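Local coordinates for Cas6b (PDB 4Z7K), which probably cleaves precursor CRISPR RNA as a Cas6-family endoribonuclease, binding a repeat that does not form a stem-loop, at residues K22-Y31 against K77-S88. Sequence-based numbering, arbitrary orientation.
Sequences KLRGYFAKKY and KRIFFEKELIIS. With nucleotides of chain C.
Tyr26 meets Glu82 and Leu85 where helix 20-30 of the N-terminal RAMP domain of Cas6b, a ferredoxin-like fold, packs against the segment 77-88 that follows the other helix of that domain, 67-76. With CG anti to the backbone N (chi1 159°), the Tyr26 ring reaches across to strand 85-87, and Leu85 CA makes a CH-pi contact over one face, 4.3 Å from the centroid. At the ring edge, near its plane, Glu82 OE2 lies 2.9 Å from Tyr26 OH; the carboxylate is turned 85° against the ring. Glu84 O lies equally near that hydroxyl. Glu82 OE2 also forms a long salt bridge with Lys30 NZ (3.6 Å), and OE1 takes a weak hydrogen bond from Tyr31 OH, so three side chains of the segment 22-31 converge on one carboxylate. Apolar pairs flank this polar cluster: Leu23 CD1 touches Leu85 CD1 at 3.6 Å, and Phe27 CE2 rests on Ile79 CG2. Behind them, Phe54 of strand 52-57 backs Leu23 and Phe27, while Phe73 and Leu74 of helix 67-76 back Ile79. U25 of chain C lies against both the helix and the strand, Gly25 O near its C5, and Ser88 N gives its O2 a weak hydrogen bond. Arg24, extended from CG to NE, donates from NH2 to O3' of DC23 of chain C at 2.6 Å, nearly straight at 174°.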
loop_
_atom_site.group_PDB
_atom_site.type_symbol
_atom_site.label_atom_id
_atom_site.label_comp_id
_atom_site.label_asym_id
_atom_site.label_seq_id
_atom_site.Cartn_x
_atom_site.Cartn_y
_atom_site.Cartn_z
ATOM N N LYS B 22 19.055 9.642 0.268
ATOM C CA LYS B 22 19.940 10.550 -0.462
ATOM C C LYS B 22 21.323 9.950 -0.729
ATOM O O LYS B 22 21.930 10.211 -1.763
ATOM C CB LYS B 22 20.065 11.867 0.294
ATOM C CG LYS B 22 18.749 12.348 0.886
ATOM C CD LYS B 22 18.919 13.695 1.567
ATOM C CE LYS B 22 17.684 14.094 2.353
ATOM N NZ LYS B 22 17.739 15.534 2.732
ATOM N N LEU B 23 21.826 9.166 0.217
ATOM C CA LEU B 23 23.048 8.401 0.007
ATOM C C LEU B 23 22.894 7.478 -1.191
ATOM O O LEU B 23 23.775 7.385 -2.050
ATOM C CB LEU B 23 23.386 7.571 1.243
ATOM C CG LEU B 23 24.689 6.800 1.088
ATOM C CD1 LEU B 23 25.874 7.705 1.254
ATOM C CD2 LEU B 23 24.719 5.648 2.069
ATOM N N ARG B 24 21.763 6.785 -1.233
ATOM C CA ARG B 24 21.416 5.957 -2.376
ATOM C C ARG B 24 21.187 6.855 -3.572
ATOM O O ARG B 24 21.676 6.578 -4.662
ATOM C CB ARG B 24 20.167 5.125 -2.085
ATOM C CG ARG B 24 19.549 4.507 -3.305
ATOM C CD ARG B 24 18.751 3.284 -2.960
ATOM N NE ARG B 24 18.015 2.797 -4.117
ATOM C CZ ARG B 24 16.888 3.360 -4.546
ATOM N NH1 ARG B 24 16.397 4.434 -3.937
ATOM N NH2 ARG B 24 16.263 2.868 -5.600
ATOM N N GLY B 25 20.521 7.979 -3.321
ATOM C CA GLY B 25 20.169 8.937 -4.351
ATOM C C GLY B 25 21.377 9.283 -5.198
ATOM O O GLY B 25 21.293 9.275 -6.427
ATOM N N TYR B 26 22.505 9.567 -4.545
ATOM C CA TYR B 26 23.688 10.076 -5.233
ATOM C C TYR B 26 24.394 9.041 -6.113
ATOM O O TYR B 26 24.971 9.390 -7.133
ATOM C CB TYR B 26 24.694 10.616 -4.194
ATOM C CG TYR B 26 26.117 10.700 -4.711
ATOM C CD1 TYR B 26 26.610 11.874 -5.275
ATOM C CD2 TYR B 26 26.963 9.588 -4.658
ATOM C CE1 TYR B 26 27.900 11.941 -5.766
ATOM C CE2 TYR B 26 28.248 9.641 -5.160
ATOM C CZ TYR B 26 28.717 10.820 -5.710
ATOM O OH TYR B 26 30.006 10.863 -6.202
ATOM N N PHE B 27 24.350 7.777 -5.726
ATOM C CA PHE B 27 24.888 6.687 -6.536
ATOM C C PHE B 27 23.934 6.318 -7.675
ATOM O O PHE B 27 24.323 5.666 -8.646
ATOM C CB PHE B 27 25.205 5.480 -5.663
ATOM C CG PHE B 27 26.520 5.600 -4.928
ATOM C CD1 PHE B 27 26.565 6.183 -3.660
ATOM C CD2 PHE B 27 27.699 5.127 -5.487
ATOM C CE1 PHE B 27 27.759 6.295 -2.967
ATOM C CE2 PHE B 27 28.905 5.237 -4.797
ATOM C CZ PHE B 27 28.930 5.824 -3.535
ATOM N N ALA B 28 22.656 6.633 -7.500
ATOM C CA ALA B 28 21.690 6.380 -8.560
ATOM C C ALA B 28 21.943 7.206 -9.819
ATOM O O ALA B 28 21.599 6.748 -10.910
ATOM C CB ALA B 28 20.292 6.638 -8.061
ATOM N N LYS B 29 22.560 8.387 -9.696
ATOM C CA LYS B 29 22.824 9.235 -10.874
ATOM C C LYS B 29 24.211 9.057 -11.472
ATOM O O LYS B 29 24.343 8.945 -12.692
ATOM C CB LYS B 29 22.608 10.729 -10.544
ATOM C CG LYS B 29 23.606 11.675 -11.248
ATOM C CD LYS B 29 23.318 11.960 -12.751
ATOM C CE LYS B 29 24.346 13.020 -13.283
ATOM N NZ LYS B 29 24.567 13.048 -14.751
ATOM N N LYS B 30 25.241 8.958 -10.638
ATOM C CA LYS B 30 26.562 8.702 -11.189
ATOM C C LYS B 30 26.662 7.264 -11.695
ATOM O O LYS B 30 27.567 6.925 -12.462
ATOM C CB LYS B 30 27.662 9.028 -10.159
ATOM C CG LYS B 30 29.036 8.418 -10.477
ATOM C CD LYS B 30 30.164 8.884 -9.562
ATOM C CE LYS B 30 30.649 10.265 -10.011
ATOM N NZ LYS B 30 31.829 10.719 -9.229
ATOM N N TYR B 31 25.694 6.430 -11.335
ATOM C CA TYR B 31 25.690 5.075 -11.859
ATOM C C TYR B 31 24.317 4.621 -12.298
ATOM O O TYR B 31 23.880 3.534 -11.924
ATOM C CB TYR B 31 26.231 4.091 -10.820
ATOM C CG TYR B 31 27.659 4.360 -10.459
ATOM C CD1 TYR B 31 28.685 3.696 -11.100
ATOM C CD2 TYR B 31 27.983 5.268 -9.456
ATOM C CE1 TYR B 31 29.975 3.948 -10.778
ATOM C CE2 TYR B 31 29.287 5.513 -9.110
ATOM C CZ TYR B 31 30.288 4.855 -9.775
ATOM O OH TYR B 31 31.602 5.115 -9.433
ATOM N N LYS B 77 33.715 -1.226 -10.645
ATOM C CA LYS B 77 33.819 0.199 -10.666
ATOM C C LYS B 77 34.388 0.430 -9.277
ATOM O O LYS B 77 33.854 -0.069 -8.309
ATOM C CB LYS B 77 32.496 0.907 -10.897
ATOM C CG LYS B 77 32.626 2.428 -10.807
ATOM C CD LYS B 77 34.009 2.976 -11.205
ATOM C CE LYS B 77 33.963 4.401 -11.760
ATOM N NZ LYS B 77 33.377 4.495 -13.139
ATOM N N ARG B 78 35.482 1.173 -9.201
ATOM C CA ARG B 78 36.227 1.382 -7.973
ATOM C C ARG B 78 35.536 2.398 -7.104
ATOM O O ARG B 78 35.828 3.587 -7.171
ATOM C CB ARG B 78 37.667 1.793 -8.298
ATOM C CG ARG B 78 38.024 1.500 -9.750
ATOM C CD ARG B 78 39.465 1.794 -10.128
ATOM N NE ARG B 78 39.828 0.993 -11.302
ATOM C CZ ARG B 78 41.069 0.651 -11.647
ATOM N NH1 ARG B 78 42.096 1.043 -10.906
ATOM N NH2 ARG B 78 41.284 -0.071 -12.745
ATOM N N ILE B 79 34.508 1.926 -6.411
ATOM C CA ILE B 79 33.731 2.707 -5.438
ATOM C C ILE B 79 34.515 3.018 -4.129
ATOM O O ILE B 79 34.296 4.054 -3.480
ATOM C CB ILE B 79 32.413 1.993 -5.147
ATOM C CG1 ILE B 79 31.643 1.884 -6.456
ATOM C CG2 ILE B 79 31.581 2.764 -4.127
ATOM C CD1 ILE B 79 30.606 0.834 -6.444
ATOM N N PHE B 80 35.396 2.118 -3.700
ATOM C CA PHE B 80 36.055 2.357 -2.426
ATOM C C PHE B 80 37.124 3.447 -2.575
ATOM O O PHE B 80 37.476 4.104 -1.592
ATOM C CB PHE B 80 36.630 1.078 -1.834
ATOM C CG PHE B 80 37.155 0.112 -2.832
ATOM C CD1 PHE B 80 38.491 0.100 -3.166
ATOM C CD2 PHE B 80 36.320 -0.844 -3.381
ATOM C CE1 PHE B 80 38.978 -0.821 -4.074
ATOM C CE2 PHE B 80 36.797 -1.759 -4.283
ATOM C CZ PHE B 80 38.128 -1.751 -4.631
ATOM N N PHE B 81 37.670 3.624 -3.777
ATOM C CA PHE B 81 38.425 4.845 -4.036
ATOM C C PHE B 81 37.492 5.824 -4.698
ATOM O O PHE B 81 37.613 6.053 -5.887
ATOM C CB PHE B 81 39.595 4.602 -4.990
ATOM C CG PHE B 81 40.415 3.405 -4.662
ATOM C CD1 PHE B 81 40.598 2.404 -5.600
ATOM C CD2 PHE B 81 41.005 3.274 -3.417
ATOM C CE1 PHE B 81 41.361 1.289 -5.307
ATOM C CE2 PHE B 81 41.770 2.162 -3.113
ATOM C CZ PHE B 81 41.951 1.166 -4.066
ATOM N N GLU B 82 36.609 6.467 -3.958
ATOM C CA GLU B 82 35.633 7.297 -4.640
ATOM C C GLU B 82 35.837 8.755 -4.369
ATOM O O GLU B 82 36.175 9.146 -3.257
ATOM C CB GLU B 82 34.225 6.915 -4.178
ATOM C CG GLU B 82 33.060 7.859 -4.548
ATOM C CD GLU B 82 32.506 7.703 -5.956
ATOM O OE1 GLU B 82 32.897 6.747 -6.668
ATOM O OE2 GLU B 82 31.643 8.531 -6.333
ATOM N N LYS B 83 35.689 9.567 -5.396
ATOM C CA LYS B 83 35.795 11.000 -5.197
ATOM C C LYS B 83 34.503 11.517 -4.577
ATOM O O LYS B 83 33.478 10.836 -4.649
ATOM C CB LYS B 83 36.136 11.744 -6.493
ATOM C CG LYS B 83 37.444 11.279 -7.098
ATOM C CD LYS B 83 38.467 11.102 -5.975
ATOM C CE LYS B 83 39.885 10.891 -6.493
ATOM N NZ LYS B 83 40.859 10.590 -5.394
ATOM N N GLU B 84 34.566 12.705 -3.984
ATOM C CA GLU B 84 33.457 13.361 -3.273
ATOM C C GLU B 84 32.009 12.858 -3.316
ATOM O O GLU B 84 31.491 12.548 -4.377
ATOM C CB GLU B 84 33.410 14.770 -3.900
ATOM C CG GLU B 84 32.421 15.837 -3.416
ATOM C CD GLU B 84 31.987 16.715 -4.624
ATOM O OE1 GLU B 84 32.554 16.520 -5.731
ATOM O OE2 GLU B 84 31.121 17.613 -4.483
ATOM N N LEU B 85 31.356 12.759 -2.167
ATOM C CA LEU B 85 29.994 12.255 -2.161
ATOM C C LEU B 85 29.097 13.499 -1.915
ATOM O O LEU B 85 29.513 14.394 -1.178
ATOM C CB LEU B 85 29.810 11.131 -1.140
ATOM C CG LEU B 85 28.597 10.836 -0.264
ATOM C CD1 LEU B 85 28.857 9.487 0.354
ATOM C CD2 LEU B 85 28.352 11.882 0.814
ATOM N N ILE B 86 27.883 13.585 -2.459
ATOM C CA ILE B 86 27.103 14.817 -2.244
ATOM C C ILE B 86 25.659 14.531 -1.834
ATOM O O ILE B 86 24.989 13.660 -2.390
ATOM C CB ILE B 86 27.095 15.772 -3.480
ATOM C CG1 ILE B 86 26.224 15.247 -4.612
ATOM C CG2 ILE B 86 28.500 16.057 -3.980
ATOM C CD1 ILE B 86 25.919 16.301 -5.655
ATOM N N ILE B 87 25.201 15.271 -0.828
ATOM C CA ILE B 87 23.889 15.058 -0.241
ATOM C C ILE B 87 23.136 16.367 -0.041
ATOM O O ILE B 87 23.343 17.051 0.961
ATOM C CB ILE B 87 24.000 14.353 1.128
ATOM C CG1 ILE B 87 24.889 13.106 1.050
ATOM C CG2 ILE B 87 22.620 14.020 1.671
ATOM C CD1 ILE B 87 24.295 11.978 0.257
ATOM N N SER B 88 22.302 16.731 -1.010
ATOM C CA SER B 88 21.227 17.702 -0.791
ATOM C C SER B 88 21.600 19.066 -0.164
ATOM O O SER B 88 21.147 19.365 0.948
ATOM C CB SER B 88 20.157 17.026 0.087
ATOM O OG SER B 88 19.509 17.949 0.946
ATOM P P U C 25 16.562 10.909 -6.881
ATOM O OP1 U C 25 16.044 11.605 -8.092
ATOM O OP2 U C 25 17.910 10.270 -6.912
ATOM O "O5'" U C 25 16.544 11.996 -5.721
ATOM C "C5'" U C 25 16.215 11.634 -4.385
ATOM C "C4'" U C 25 16.843 12.583 -3.399
ATOM O "O4'" U C 25 18.181 12.120 -3.055
ATOM C "C3'" U C 25 17.033 14.017 -3.900
ATOM O "O3'" U C 25 15.892 14.828 -3.673
ATOM C "C2'" U C 25 18.273 14.494 -3.148
ATOM O "O2'" U C 25 17.949 14.931 -1.832
ATOM C "C1'" U C 25 19.090 13.205 -3.060
ATOM N N1 U C 25 20.099 13.057 -4.141
ATOM C C2 U C 25 21.341 13.597 -3.851
ATOM O O2 U C 25 21.568 14.142 -2.783
ATOM N N3 U C 25 22.299 13.474 -4.832
ATOM C C4 U C 25 22.142 12.870 -6.060
ATOM O O4 U C 25 23.102 12.830 -6.834
ATOM C C5 U C 25 20.831 12.330 -6.293
ATOM C C6 U C 25 19.878 12.435 -5.353
ATOM P P A C 24 13.693 5.404 -6.813
ATOM O OP1 A C 24 13.457 6.241 -5.609
ATOM O OP2 A C 24 12.692 5.431 -7.907
ATOM O "O5'" A C 24 15.066 5.827 -7.521
ATOM C "C5'" A C 24 16.213 6.261 -6.800
ATOM C "C4'" A C 24 16.476 7.732 -7.050
ATOM O "O4'" A C 24 17.016 7.939 -8.396
ATOM C "C3'" A C 24 15.217 8.593 -6.956
ATOM O "O3'" A C 24 15.463 9.867 -6.354
ATOM C "C2'" A C 24 14.779 8.731 -8.413
ATOM O "O2'" A C 24 14.016 9.891 -8.682
ATOM C "C1'" A C 24 16.119 8.745 -9.156
ATOM N N9 A C 24 16.091 8.237 -10.534
ATOM C C8 A C 24 17.164 8.298 -11.386
ATOM N N7 A C 24 16.917 7.838 -12.591
ATOM C C5 A C 24 15.572 7.493 -12.548
ATOM C C6 A C 24 14.719 6.937 -13.517
ATOM N N6 A C 24 15.122 6.637 -14.751
ATOM N N1 A C 24 13.429 6.711 -13.188
ATOM C C2 A C 24 13.030 7.016 -11.951
ATOM N N3 A C 24 13.745 7.531 -10.957
ATOM C C4 A C 24 15.026 7.780 -11.309
ATOM P P DC C 23 14.049 -0.703 -4.655
ATOM O OP1 DC C 23 15.438 -0.368 -5.015
ATOM O OP2 DC C 23 13.597 -0.489 -3.252
ATOM O "O5'" DC C 23 13.050 0.077 -5.618
ATOM C "C5'" DC C 23 13.538 0.710 -6.744
ATOM C "C4'" DC C 23 12.707 1.922 -7.007
ATOM O "O4'" DC C 23 11.335 1.529 -6.958
ATOM C "C3'" DC C 23 12.863 3.010 -5.961
ATOM O "O3'" DC C 23 13.948 3.884 -6.348
ATOM C "C2'" DC C 23 11.501 3.700 -5.990
ATOM C "C1'" DC C 23 10.557 2.562 -6.403
ATOM N N1 DC C 23 9.795 1.993 -5.295
ATOM C C2 DC C 23 8.692 2.681 -4.795
ATOM O O2 DC C 23 8.372 3.765 -5.300
ATOM N N3 DC C 23 7.997 2.139 -3.774
ATOM C C4 DC C 23 8.360 0.973 -3.250
ATOM N N4 DC C 23 7.627 0.490 -2.240
ATOM C C5 DC C 23 9.488 0.249 -3.741
ATOM C C6 DC C 23 10.174 0.795 -4.758
#